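PDB 3OV9: nucleoprotein from Rift valley fever virus, which encapsidates the viral genomic RNA, binds single-stranded nucleic acid with high affinity and assembles into oligomers, including ring-shaped hexamers, that build the nucleocapsid. Local coordinates for residues E51-K56 with N88-K93; K56-A61 with G113-A118; R70-M75 with T82-I87; T132-G135 with P141-M144. One frame throughout, in Å; residues are numbered along the deposited sequence.

Contact 1: residues E51-K56 with N88-K93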
loop_
_atom_site.group_PDB
_atom_site.type_symbol
_atom_site.label_atom_id
_atom_site.label_comp_id
_atom_site.label_asym_id
_atom_site.label_seq_id
_atom_site.Cartn_x
_atom_site.Cartn_y
_atom_site.Cartn_z
ATOM N N GLU A 51 43.555 12.517 -20.554
ATOM C CA GLU A 51 43.059 13.895 -20.509
ATOM C C GLU A 51 41.879 14.127 -21.449
ATOM O O GLU A 51 40.854 14.675 -21.037
ATOM C CB GLU A 51 44.184 14.893 -20.803
ATOM C CG GLU A 51 45.144 15.104 -19.636
ATOM C CD GLU A 51 46.537 15.518 -20.078
ATOM O OE1 GLU A 51 47.114 14.846 -20.960
ATOM O OE2 GLU A 51 47.067 16.505 -19.528
ATOM N N LYS A 52 42.022 13.702 -22.704
ATOM C CA LYS A 52 40.943 13.841 -23.681
ATOM C C LYS A 52 39.733 12.992 -23.282
ATOM O O LYS A 52 38.592 13.462 -23.340
ATOM C CB LYS A 52 41.426 13.478 -25.089
ATOM C CG LYS A 52 40.416 13.773 -26.193
ATOM C CD LYS A 52 41.079 13.724 -27.557
ATOM C CE LYS A 52 40.061 13.903 -28.672
ATOM N NZ LYS A 52 40.715 14.027 -29.999
ATOM N N ASP A 53 39.988 11.750 -22.871
ATOM C CA ASP A 53 38.926 10.858 -22.401
ATOM C C ASP A 53 38.186 11.431 -21.192
ATOM O O ASP A 53 36.965 11.312 -21.104
ATOM C CB ASP A 53 39.472 9.457 -22.082
ATOM C CG ASP A 53 39.804 8.649 -23.330
ATOM O OD1 ASP A 53 39.411 9.056 -24.445
ATOM O OD2 ASP A 53 40.459 7.592 -23.196
ATOM N N ALA A 54 38.927 12.047 -20.268
ATOM C CA ALA A 54 38.326 12.685 -19.094
ATOM C C ALA A 54 37.366 13.812 -19.481
ATOM O O ALA A 54 36.287 13.937 -18.900
ATOM C CB ALA A 54 39.405 13.200 -18.147
ATOM N N LYS A 55 37.762 14.618 -20.465
ATOM C CA LYS A 55 36.913 15.702 -20.957
ATOM C C LYS A 55 35.623 15.146 -21.557
ATOM O O LYS A 55 34.535 15.657 -21.279
ATOM C CB LYS A 55 37.659 16.569 -21.974
ATOM C CG LYS A 55 38.770 17.430 -21.372
ATOM C CD LYS A 55 39.311 18.449 -22.376
ATOM C CE LYS A 55 40.189 17.806 -23.435
ATOM N NZ LYS A 55 40.415 18.712 -24.596
ATOM N N LYS A 56 35.749 14.087 -22.359
ATOM C CA LYS A 56 34.590 13.398 -22.938
ATOM C C LYS A 56 33.657 12.896 -21.846
ATOM O O LYS A 56 32.443 13.074 -21.928
ATOM C CB LYS A 56 35.021 12.206 -23.796
ATOM C CG LYS A 56 35.686 12.563 -25.103
ATOM C CD LYS A 56 35.776 11.346 -26.006
ATOM C CE LYS A 56 36.720 11.583 -27.166
ATOM N NZ LYS A 56 36.853 10.365 -28.013
ATOM N N ASN A 88 34.813 -0.097 -21.078
ATOM C CA ASN A 88 35.777 -1.200 -21.064
ATOM C C ASN A 88 37.177 -0.771 -20.640
ATOM O O ASN A 88 37.873 -1.514 -19.942
ATOM C CB ASN A 88 35.839 -1.892 -22.432
ATOM C CG ASN A 88 34.529 -2.563 -22.816
ATOM O OD1 ASN A 88 34.199 -2.660 -24.000
ATOM N ND2 ASN A 88 33.779 -3.031 -21.822
ATOM N N LYS A 89 37.576 0.430 -21.057
ATOM C CA LYS A 89 38.915 0.947 -20.787
ATOM C C LYS A 89 39.072 1.446 -19.351
ATOM O O LYS A 89 40.110 1.217 -18.724
ATOM C CB LYS A 89 39.264 2.062 -21.777
ATOM C CG LYS A 89 40.716 2.516 -21.749
ATOM C CD LYS A 89 40.982 3.522 -22.852
ATOM C CE LYS A 89 42.395 4.065 -22.785
ATOM N NZ LYS A 89 42.673 4.972 -23.931
ATOM N N TYR A 90 38.042 2.116 -18.839
ATOM C CA TYR A 90 38.105 2.748 -17.515
ATOM C C TYR A 90 37.291 2.014 -16.446
ATOM O O TYR A 90 37.209 2.468 -15.297
ATOM C CB TYR A 90 37.692 4.225 -17.609
ATOM C CG TYR A 90 38.649 5.057 -18.429
ATOM C CD1 TYR A 90 39.776 5.634 -17.847
ATOM C CD2 TYR A 90 38.439 5.257 -19.796
ATOM C CE1 TYR A 90 40.666 6.391 -18.597
ATOM C CE2 TYR A 90 39.322 6.009 -20.555
ATOM C CZ TYR A 90 40.434 6.575 -19.952
ATOM O OH TYR A 90 41.310 7.320 -20.703
ATOM N N LYS A 91 36.708 0.877 -16.834
ATOM C CA LYS A 91 35.900 0.017 -15.953
ATOM C C LYS A 91 34.796 0.785 -15.221
ATOM O O LYS A 91 34.575 0.603 -14.019
ATOM C CB LYS A 91 36.792 -0.776 -14.977
ATOM C CG LYS A 91 37.981 -1.503 -15.623
ATOM C CD LYS A 91 37.581 -2.440 -16.774
ATOM C CE LYS A 91 37.122 -3.806 -16.284
ATOM N NZ LYS A 91 36.708 -4.688 -17.416
ATOM N N LEU A 92 34.095 1.633 -15.972
ATOM C CA LEU A 92 33.097 2.544 -15.415
ATOM C C LEU A 92 31.912 1.833 -14.771
ATOM O O LEU A 92 31.404 0.836 -15.297
ATOM C CB LEU A 92 32.604 3.527 -16.487
ATOM C CG LEU A 92 33.614 4.507 -17.095
ATOM C CD1 LEU A 92 32.990 5.246 -18.273
ATOM C CD2 LEU A 92 34.137 5.496 -16.058
ATOM N N LYS A 93 31.490 2.356 -13.624
ATOM C CA LYS A 93 30.333 1.846 -12.898
ATOM C C LYS A 93 29.286 2.948 -12.719
ATOM O O LYS A 93 29.527 4.107 -13.076
ATOM C CB LYS A 93 30.755 1.294 -11.528
ATOM C CG LYS A 93 31.823 0.198 -11.561
ATOM C CD LYS A 93 31.294 -1.111 -12.147
ATOM C CE LYS A 93 32.303 -2.245 -11.999
ATOM N NZ LYS A 93 33.566 -2.003 -12.756
HETATM O O HOH W 1 40.729 6.174 -25.498
#

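Contact 2: residues K56-A61 with G113-A118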
loop_
_atom_site.group_PDB
_atom_site.type_symbol
_atom_site.label_atom_id
_atom_site.label_comp_id
_atom_site.label_asym_id
_atom_site.label_seq_id
_atom_site.Cartn_x
_atom_site.Cartn_y
_atom_site.Cartn_z
ATOM N N LYS A 56 35.749 14.087 -22.359
ATOM C CA LYS A 56 34.590 13.398 -22.938
ATOM C C LYS A 56 33.657 12.896 -21.846
ATOM O O LYS A 56 32.443 13.074 -21.928
ATOM C CB LYS A 56 35.021 12.206 -23.796
ATOM C CG LYS A 56 35.686 12.563 -25.103
ATOM C CD LYS A 56 35.776 11.346 -26.006
ATOM C CE LYS A 56 36.720 11.583 -27.166
ATOM N NZ LYS A 56 36.853 10.365 -28.013
ATOM N N MET A 57 34.239 12.273 -20.821
ATOM C CA MET A 57 33.469 11.716 -19.716
ATOM C C MET A 57 32.751 12.791 -18.896
ATOM O O MET A 57 31.660 12.552 -18.379
ATOM C CB MET A 57 34.350 10.825 -18.827
ATOM C CG MET A 57 34.649 9.464 -19.457
ATOM S SD MET A 57 35.578 8.317 -18.411
ATOM C CE MET A 57 37.245 8.918 -18.653
ATOM N N ILE A 58 33.359 13.972 -18.792
ATOM C CA ILE A 58 32.729 15.101 -18.105
ATOM C C ILE A 58 31.528 15.626 -18.906
ATOM O O ILE A 58 30.456 15.857 -18.339
ATOM C CB ILE A 58 33.750 16.224 -17.769
ATOM C CG1 ILE A 58 34.744 15.724 -16.711
ATOM C CG2 ILE A 58 33.034 17.488 -17.268
ATOM C CD1 ILE A 58 35.982 16.590 -16.537
ATOM N N VAL A 59 31.705 15.787 -20.216
ATOM C CA VAL A 59 30.596 16.177 -21.102
ATOM C C VAL A 59 29.463 15.153 -21.007
ATOM O O VAL A 59 28.285 15.517 -20.908
ATOM C CB VAL A 59 31.069 16.361 -22.570
ATOM C CG1 VAL A 59 29.883 16.605 -23.515
ATOM C CG2 VAL A 59 32.056 17.509 -22.666
ATOM N N LEU A 60 29.841 13.876 -21.005
ATOM C CA LEU A 60 28.912 12.766 -20.833
ATOM C C LEU A 60 28.149 12.850 -19.507
ATOM O O LEU A 60 26.925 12.720 -19.478
ATOM C CB LEU A 60 29.687 11.448 -20.934
ATOM C CG LEU A 60 29.029 10.157 -21.412
ATOM C CD1 LEU A 60 28.247 10.352 -22.704
ATOM C CD2 LEU A 60 30.093 9.082 -21.586
ATOM N N ALA A 61 28.878 13.080 -18.414
ATOM C CA ALA A 61 28.281 13.210 -17.086
ATOM C C ALA A 61 27.276 14.356 -17.005
ATOM O O ALA A 61 26.206 14.215 -16.415
ATOM C CB ALA A 61 29.372 13.393 -16.031
ATOM N N GLY A 113 37.704 22.021 -11.543
ATOM C CA GLY A 113 38.240 23.245 -12.130
ATOM C C GLY A 113 37.908 23.377 -13.602
ATOM O O GLY A 113 37.593 24.471 -14.073
ATOM N N TRP A 114 37.963 22.258 -14.322
ATOM C CA TRP A 114 37.598 22.242 -15.739
ATOM C C TRP A 114 36.085 22.089 -15.918
ATOM O O TRP A 114 35.489 22.776 -16.742
ATOM C CB TRP A 114 38.353 21.143 -16.492
ATOM C CG TRP A 114 38.254 21.257 -17.998
ATOM C CD1 TRP A 114 39.085 21.962 -18.824
ATOM C CD2 TRP A 114 37.273 20.642 -18.847
ATOM N NE1 TRP A 114 38.681 21.825 -20.136
ATOM C CE2 TRP A 114 37.571 21.021 -20.175
ATOM C CE3 TRP A 114 36.172 19.805 -18.614
ATOM C CZ2 TRP A 114 36.804 20.595 -21.268
ATOM C CZ3 TRP A 114 35.410 19.382 -19.700
ATOM C CH2 TRP A 114 35.736 19.776 -21.011
ATOM N N THR A 115 35.477 21.203 -15.128
ATOM C CA THR A 115 34.030 20.966 -15.163
ATOM C C THR A 115 33.228 22.261 -15.050
ATOM O O THR A 115 32.303 22.496 -15.835
ATOM C CB THR A 115 33.592 19.991 -14.039
ATOM O OG1 THR A 115 34.342 18.777 -14.141
ATOM C CG2 THR A 115 32.093 19.672 -14.124
ATOM N N CYS A 116 33.596 23.106 -14.090
ATOM C CA CYS A 116 32.850 24.337 -13.840
ATOM C C CYS A 116 32.955 25.328 -14.997
ATOM O O CYS A 116 32.004 26.063 -15.271
ATOM C CB CYS A 116 33.280 24.983 -12.525
ATOM S SG CYS A 116 32.830 23.999 -11.085
ATOM N N GLN A 117 34.108 25.337 -15.663
ATOM C CA GLN A 117 34.312 26.137 -16.868
ATOM C C GLN A 117 33.482 25.612 -18.031
ATOM O O GLN A 117 32.939 26.398 -18.815
ATOM C CB GLN A 117 35.781 26.125 -17.280
ATOM C CG GLN A 117 36.716 26.845 -16.339
ATOM C CD GLN A 117 38.141 26.783 -16.830
ATOM O OE1 GLN A 117 38.487 27.390 -17.847
ATOM N NE2 GLN A 117 38.980 26.037 -16.117
ATOM N N ALA A 118 33.402 24.285 -18.148
ATOM C CA ALA A 118 32.644 23.649 -19.229
ATOM C C ALA A 118 31.154 23.960 -19.133
ATOM O O ALA A 118 30.455 23.958 -20.146
ATOM C CB ALA A 118 32.880 22.146 -19.246
#

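Contact 3: residues R70-M75 with T82-I87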
loop_
_atom_site.group_PDB
_atom_site.type_symbol
_atom_site.label_atom_id
_atom_site.label_comp_id
_atom_site.label_asym_id
_atom_site.label_seq_id
_atom_site.Cartn_x
_atom_site.Cartn_y
_atom_site.Cartn_z
ATOM N N ARG A 70 22.724 2.731 -19.293
ATOM C CA ARG A 70 21.384 3.254 -19.568
ATOM C C ARG A 70 21.386 4.255 -20.727
ATOM O O ARG A 70 20.537 4.176 -21.618
ATOM C CB ARG A 70 20.776 3.892 -18.310
ATOM C CG ARG A 70 19.357 4.435 -18.501
ATOM C CD ARG A 70 18.937 5.354 -17.363
ATOM N NE ARG A 70 18.208 4.650 -16.309
ATOM C CZ ARG A 70 17.770 5.217 -15.186
ATOM N NH1 ARG A 70 17.991 6.505 -14.949
ATOM N NH2 ARG A 70 17.114 4.491 -14.290
ATOM N N MET A 71 22.340 5.186 -20.715
ATOM C CA MET A 71 22.420 6.221 -21.753
ATOM C C MET A 71 22.695 5.638 -23.142
ATOM O O MET A 71 22.246 6.189 -24.149
ATOM C CB MET A 71 23.451 7.307 -21.390
ATOM C CG MET A 71 24.906 6.843 -21.358
ATOM S SD MET A 71 26.073 8.129 -20.842
ATOM C CE MET A 71 25.576 8.386 -19.140
ATOM N N MET A 72 23.409 4.511 -23.177
ATOM C CA MET A 72 23.734 3.806 -24.420
ATOM C C MET A 72 22.499 3.290 -25.156
ATOM O O MET A 72 22.536 3.098 -26.373
ATOM C CB MET A 72 24.677 2.636 -24.138
ATOM C CG MET A 72 26.152 3.005 -24.115
ATOM S SD MET A 72 27.184 1.662 -23.486
ATOM C CE MET A 72 27.099 0.469 -24.818
ATOM N N MET A 73 21.416 3.070 -24.413
ATOM C CA MET A 73 20.167 2.544 -24.975
ATOM C C MET A 73 19.414 3.582 -25.811
ATOM O O MET A 73 18.505 3.232 -26.567
ATOM C CB MET A 73 19.255 2.002 -23.867
ATOM C CG MET A 73 19.938 1.055 -22.885
ATOM S SD MET A 73 18.808 0.259 -21.723
ATOM C CE MET A 73 17.995 1.656 -20.950
ATOM N N LYS A 74 19.791 4.852 -25.660
ATOM C CA LYS A 74 19.211 5.951 -26.433
ATOM C C LYS A 74 20.328 6.884 -26.905
ATOM O O LYS A 74 20.511 7.979 -26.367
ATOM C CB LYS A 74 18.171 6.724 -25.610
ATOM C CG LYS A 74 16.917 5.941 -25.225
ATOM C CD LYS A 74 15.937 5.819 -26.385
ATOM C CE LYS A 74 14.634 5.154 -25.947
ATOM N NZ LYS A 74 13.875 5.973 -24.956
ATOM N N MET A 75 21.065 6.431 -27.915
ATOM C CA MET A 75 22.264 7.113 -28.399
ATOM C C MET A 75 22.550 6.678 -29.835
ATOM O O MET A 75 22.156 5.584 -30.243
ATOM C CB MET A 75 23.455 6.769 -27.486
ATOM C CG MET A 75 24.704 7.628 -27.681
ATOM S SD MET A 75 25.984 7.352 -26.419
ATOM C CE MET A 75 25.268 8.114 -24.971
ATOM N N THR A 82 31.617 4.877 -28.666
ATOM C CA THR A 82 32.559 5.668 -27.876
ATOM C C THR A 82 32.389 5.359 -26.391
ATOM O O THR A 82 33.374 5.139 -25.682
ATOM C CB THR A 82 32.401 7.185 -28.154
ATOM O OG1 THR A 82 32.710 7.452 -29.526
ATOM C CG2 THR A 82 33.335 8.011 -27.270
ATOM N N VAL A 83 31.137 5.317 -25.936
ATOM C CA VAL A 83 30.830 5.056 -24.529
ATOM C C VAL A 83 31.189 3.616 -24.153
ATOM O O VAL A 83 31.781 3.380 -23.097
ATOM C CB VAL A 83 29.355 5.385 -24.192
ATOM C CG1 VAL A 83 29.046 5.073 -22.729
ATOM C CG2 VAL A 83 29.071 6.851 -24.482
ATOM N N GLU A 84 30.850 2.668 -25.029
ATOM C CA GLU A 84 31.215 1.259 -24.842
ATOM C C GLU A 84 32.720 1.103 -24.616
ATOM O O GLU A 84 33.145 0.399 -23.696
ATOM C CB GLU A 84 30.751 0.413 -26.039
ATOM C CG GLU A 84 31.272 -1.039 -26.075
ATOM C CD GLU A 84 30.585 -1.977 -25.085
ATOM O OE1 GLU A 84 29.676 -1.542 -24.347
ATOM O OE2 GLU A 84 30.962 -3.168 -25.048
ATOM N N ALA A 85 33.513 1.770 -25.452
ATOM C CA ALA A 85 34.969 1.738 -25.340
ATOM C C ALA A 85 35.453 2.372 -24.035
ATOM O O ALA A 85 36.388 1.867 -23.409
ATOM C CB ALA A 85 35.612 2.416 -26.539
ATOM N N LEU A 86 34.807 3.464 -23.628
ATOM C CA LEU A 86 35.142 4.140 -22.369
ATOM C C LEU A 86 34.855 3.264 -21.150
ATOM O O LEU A 86 35.634 3.252 -20.195
ATOM C CB LEU A 86 34.404 5.479 -22.243
ATOM C CG LEU A 86 34.876 6.663 -23.093
ATOM C CD1 LEU A 86 33.906 7.829 -22.947
ATOM C CD2 LEU A 86 36.301 7.100 -22.744
ATOM N N ILE A 87 33.743 2.534 -21.190
ATOM C CA ILE A 87 33.380 1.617 -20.109
ATOM C C ILE A 87 34.426 0.514 -19.959
ATOM O O ILE A 87 34.873 0.232 -18.847
ATOM C CB ILE A 87 31.976 0.994 -20.314
ATOM C CG1 ILE A 87 30.891 2.067 -20.203
ATOM C CG2 ILE A 87 31.720 -0.131 -19.295
ATOM C CD1 ILE A 87 29.539 1.637 -20.750
#

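Contact 4: residues T132-G135 with P141-M144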
loop_
_atom_site.group_PDB
_atom_site.type_symbol
_atom_site.label_atom_id
_atom_site.label_comp_id
_atom_site.label_asym_id
_atom_site.label_seq_id
_atom_site.Cartn_x
_atom_site.Cartn_y
_atom_site.Cartn_z
ATOM N N THR A 132 16.427 28.443 -17.232
ATOM C CA THR A 132 15.536 28.119 -16.119
ATOM C C THR A 132 16.037 28.759 -14.817
ATOM O O THR A 132 15.260 29.358 -14.073
ATOM C CB THR A 132 15.364 26.586 -15.958
ATOM O OG1 THR A 132 14.725 26.055 -17.127
ATOM C CG2 THR A 132 14.518 26.246 -14.738
ATOM N N MET A 133 17.339 28.643 -14.563
ATOM C CA MET A 133 17.948 29.255 -13.382
ATOM C C MET A 133 17.785 30.778 -13.358
ATOM O O MET A 133 17.580 31.362 -12.291
ATOM C CB MET A 133 19.427 28.874 -13.267
ATOM C CG MET A 133 19.688 27.403 -12.941
ATOM S SD MET A 133 18.874 26.762 -11.458
ATOM C CE MET A 133 19.409 27.927 -10.198
ATOM N N ASP A 134 17.862 31.404 -14.533
ATOM C CA ASP A 134 17.709 32.860 -14.670
ATOM C C ASP A 134 16.333 33.382 -14.251
ATOM O O ASP A 134 16.201 34.536 -13.835
ATOM C CB ASP A 134 18.017 33.306 -16.103
ATOM C CG ASP A 134 19.498 33.259 -16.428
ATOM O OD1 ASP A 134 20.326 33.200 -15.491
ATOM O OD2 ASP A 134 19.836 33.289 -17.629
ATOM N N GLY A 135 15.315 32.530 -14.367
ATOM C CA GLY A 135 13.959 32.875 -13.948
ATOM C C GLY A 135 13.815 32.894 -12.438
ATOM O O GLY A 135 12.936 33.568 -11.895
ATOM N N PRO A 141 24.987 32.277 -11.869
ATOM C CA PRO A 141 26.337 31.852 -12.237
ATOM C C PRO A 141 26.404 30.417 -12.762
ATOM O O PRO A 141 26.134 29.464 -12.026
ATOM C CB PRO A 141 27.115 31.974 -10.919
ATOM C CG PRO A 141 26.343 32.941 -10.110
ATOM C CD PRO A 141 24.913 32.669 -10.451
ATOM N N ARG A 142 26.773 30.283 -14.033
ATOM C CA ARG A 142 26.865 28.979 -14.685
ATOM C C ARG A 142 27.892 28.055 -14.031
ATOM O O ARG A 142 27.687 26.849 -13.971
ATOM C CB ARG A 142 27.146 29.135 -16.186
ATOM C CG ARG A 142 25.894 29.179 -17.075
ATOM C CD ARG A 142 24.948 30.303 -16.689
ATOM N NE ARG A 142 23.897 30.529 -17.683
ATOM C CZ ARG A 142 22.804 31.255 -17.462
ATOM N NH1 ARG A 142 22.599 31.818 -16.278
ATOM N NH2 ARG A 142 21.905 31.411 -18.425
ATOM N N HIS A 143 28.983 28.629 -13.520
ATOM C CA HIS A 143 30.035 27.855 -12.853
ATOM C C HIS A 143 29.531 27.038 -11.654
ATOM O O HIS A 143 30.176 26.067 -11.250
ATOM C CB HIS A 143 31.176 28.776 -12.401
ATOM C CG HIS A 143 31.940 29.398 -13.529
ATOM N ND1 HIS A 143 31.584 30.604 -14.090
ATOM C CD2 HIS A 143 33.048 28.987 -14.189
ATOM C CE1 HIS A 143 32.437 30.909 -15.053
ATOM N NE2 HIS A 143 33.335 29.944 -15.133
ATOM N N MET A 144 28.387 27.439 -11.095
ATOM C CA MET A 144 27.810 26.786 -9.914
ATOM C C MET A 144 26.862 25.632 -10.259
ATOM O O MET A 144 26.352 24.955 -9.362
ATOM C CB MET A 144 27.062 27.811 -9.044
ATOM C CG MET A 144 27.940 28.834 -8.330
ATOM S SD MET A 144 26.997 29.916 -7.234
ATOM C CE MET A 144 28.326 30.569 -6.218
#

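Contact 1: residues E51-K56 with N88-K93
The Tyr90 ring meets Asp53 at its edge, close to the ring plane, where the phenol OH donates a 2.6 Å hydrogen bond to Asp53 OD2. The carboxylate stands almost perpendicular to the ring, with the two planes 87° apart, and OD2 receives the bond on its anti lone pair, the one turned away from OD1. The ring also packs against Leu42, Tyr45, Met57 and Leu102, which leave it largely buried with its hydroxyl reaching the helix of Asp53. A cationic partner draws on the same oxygen: Lys89 NZ forms a long salt bridge to Asp53 OD2 at 3.5 Å. Its CG lies anti to the backbone N (chi1 -170°), and the fully extended chain beyond it brings the ammonium within reach of Asp53 OD2. A water bridges this loose ion pair, donating to Asp53 OD2 at 2.7 Å and accepting from Lys89 NZ at 2.8 Å. OD2 thus gathers a phenol, a water and an ammonium, a setting that would probably favour the charged carboxylate. Lys89 also has a weak, long pairing with Asp49. Just beyond Tyr90 the helix ends, Lys91 turning to positive phi. The contact fastens the C-terminal turn of helix 77-90 to the first turn of helix 50-63, beside helix 35-46, while Ala54 faces Val107 of helix 104-110 and Phe11 of a second subunit.

Contact 2: residues K56-A61 with G113-A118
Thr115 OG1 rests against Ile58 CG2 at 3.6 Å, its hydroxyl shared between two carbonyls of the chain just before it, Ala108 O, the stronger partner, and Leu111 O. These bonds satisfy the buried hydroxyl, against which Ile58 brings only carbon: CD1 of Ile58 also lies 3.6 Å from Thr115 OG1. With CG1 beside the backbone N (chi1 -68°), Ile58 spreads CG2 and CD1 over two neighbours at once. Its CG2 approaches the six-membered edge of the Trp114 indole in the ring plane, 3.9 Å from CZ3, and its CD1 comes in more obliquely, 3.8 Å from Trp114 CE3. One isoleucine thus packs against two consecutive residues of helix 112-122, an apolar helix-helix contact. Further round that helix, Gln117 NE2 donates to Gly113 O at 2.9 Å, and also to Ala12 O of a second subunit. Trp114 is likewise shared, standing edge-to-face with Phe11 of that subunit, so the buried joint lies directly behind an oligomer interface. Within the chain, helix 50-63 runs between helix 112-122 and helix 77-90, presenting Ile58 to the first and Met57 and Leu60 to the second, with Val107 and Leu104 of helix 104-110 closing the side.

Contact 3: residues R70-M75 with T82-I87
Met72 points its CB at helix 77-90, and each later atom of the chain finds a different neighbour there. CG lies 3.8 Å from CG1 of Val83, the two side chains sliding past one another in opposite directions. The sulfur comes next: with chi2 near 170° the chain is still extended, placing Met72 SD 3.6 Å from Ile87 CD1, one helical turn beyond Val83. A bend at chi3 (71°) then swings the methyl out of that line, so that Met72 CE ends 3.3 Å from Glu84 OE1 and also close to the CB of Glu84. The carboxylate oxygen has its main partner outside the contact, a salt bridge to Arg69 NH1. Short helix 68-71 and the turn after it fold back on helix 77-90, so that the short helix, the turn and helix 77-90 lie side by side within this all-helical nucleoprotein. The other branch of Val83 belongs to Met75, where the backbone has left the helix: Met75 SD sits 3.7 Å from Val83 CG2, with its CE a little farther from the same methyl. Val83 is thereby clasped by two methionines, one on each CG branch. Across the turn, Lys80 NZ is hydrogen-bonded to Met72 O. A second subunit closes over the end of the contact, its Phe28 packing on Val83 and its Arg99 binding the carbonyl oxygen of Met75.

Contact 4: residues T132-G135 with P141-M144
Asp134 and Arg142 form a bidentate salt bridge, the end-on kind in which NH1 and NH2 take one carboxylate oxygen each. It spans the connection that leaves helix 130-136 and returns as the 3-10 turn 142-144. The more firmly knit half is OD1 with NH1. Arg142 NH1 donates to Asp134 OD1 at 2.8 Å in a nearly straight bond (168°), meeting that oxygen on its syn side, somewhat out of the carboxylate plane. The backbone of Tyr140 is woven into the same pair: its N donates to Asp134 OD1 and its O accepts from Arg142 NH1. Anion and cation thus each hold one end of the same residue's backbone, which fixes the loop against the helix. A bend at chi2 (58°) folds the arginine chain so that its guanidinium reaches the carboxylate.

The half made by OD2 and NH2 is the looser one, met farther off the carboxylate plane. Both residues are partly exposed, and no other chain of the hexamer touches either segment, so the bridge is a surface link between a helix and the loop that follows it. Away from the charged pair the two segments hardly meet: Met133 and Met144 both pack on helix 159-180 instead. In the second half of the bridge Asp134 OD2, 2.9 Å from Arg142 NH2, lies near the guanidinium plane, yet NH2 meets it from above the carboxylate, 39° out of that plane.

In the fold
Contacts 1, 2 and 3 form one continuous helical cluster. Contacts 1 and 2 share helix 50-63, their centres 12 Å apart, and touch where Met57 CE lies 4.0 Å from Tyr90 CD2. Contact 3 is nested within the loops closed by both; Leu60 CD1 reaches Met71 SD at 3.6 Å. All three border a second subunit; contacts 1 and 2 draw on region 1-71, essential for oligomerization, and contact 3 begins at its end. Contact 4 follows in series, its centre 16 Å from that of contact 2, joined where His143 CD2 meets Cys116 O at 3.3 Å. Arg106, probably RNA-binding, has its side chain about 9 Å from that of Ile58 and about 11 Å from that of Tyr90.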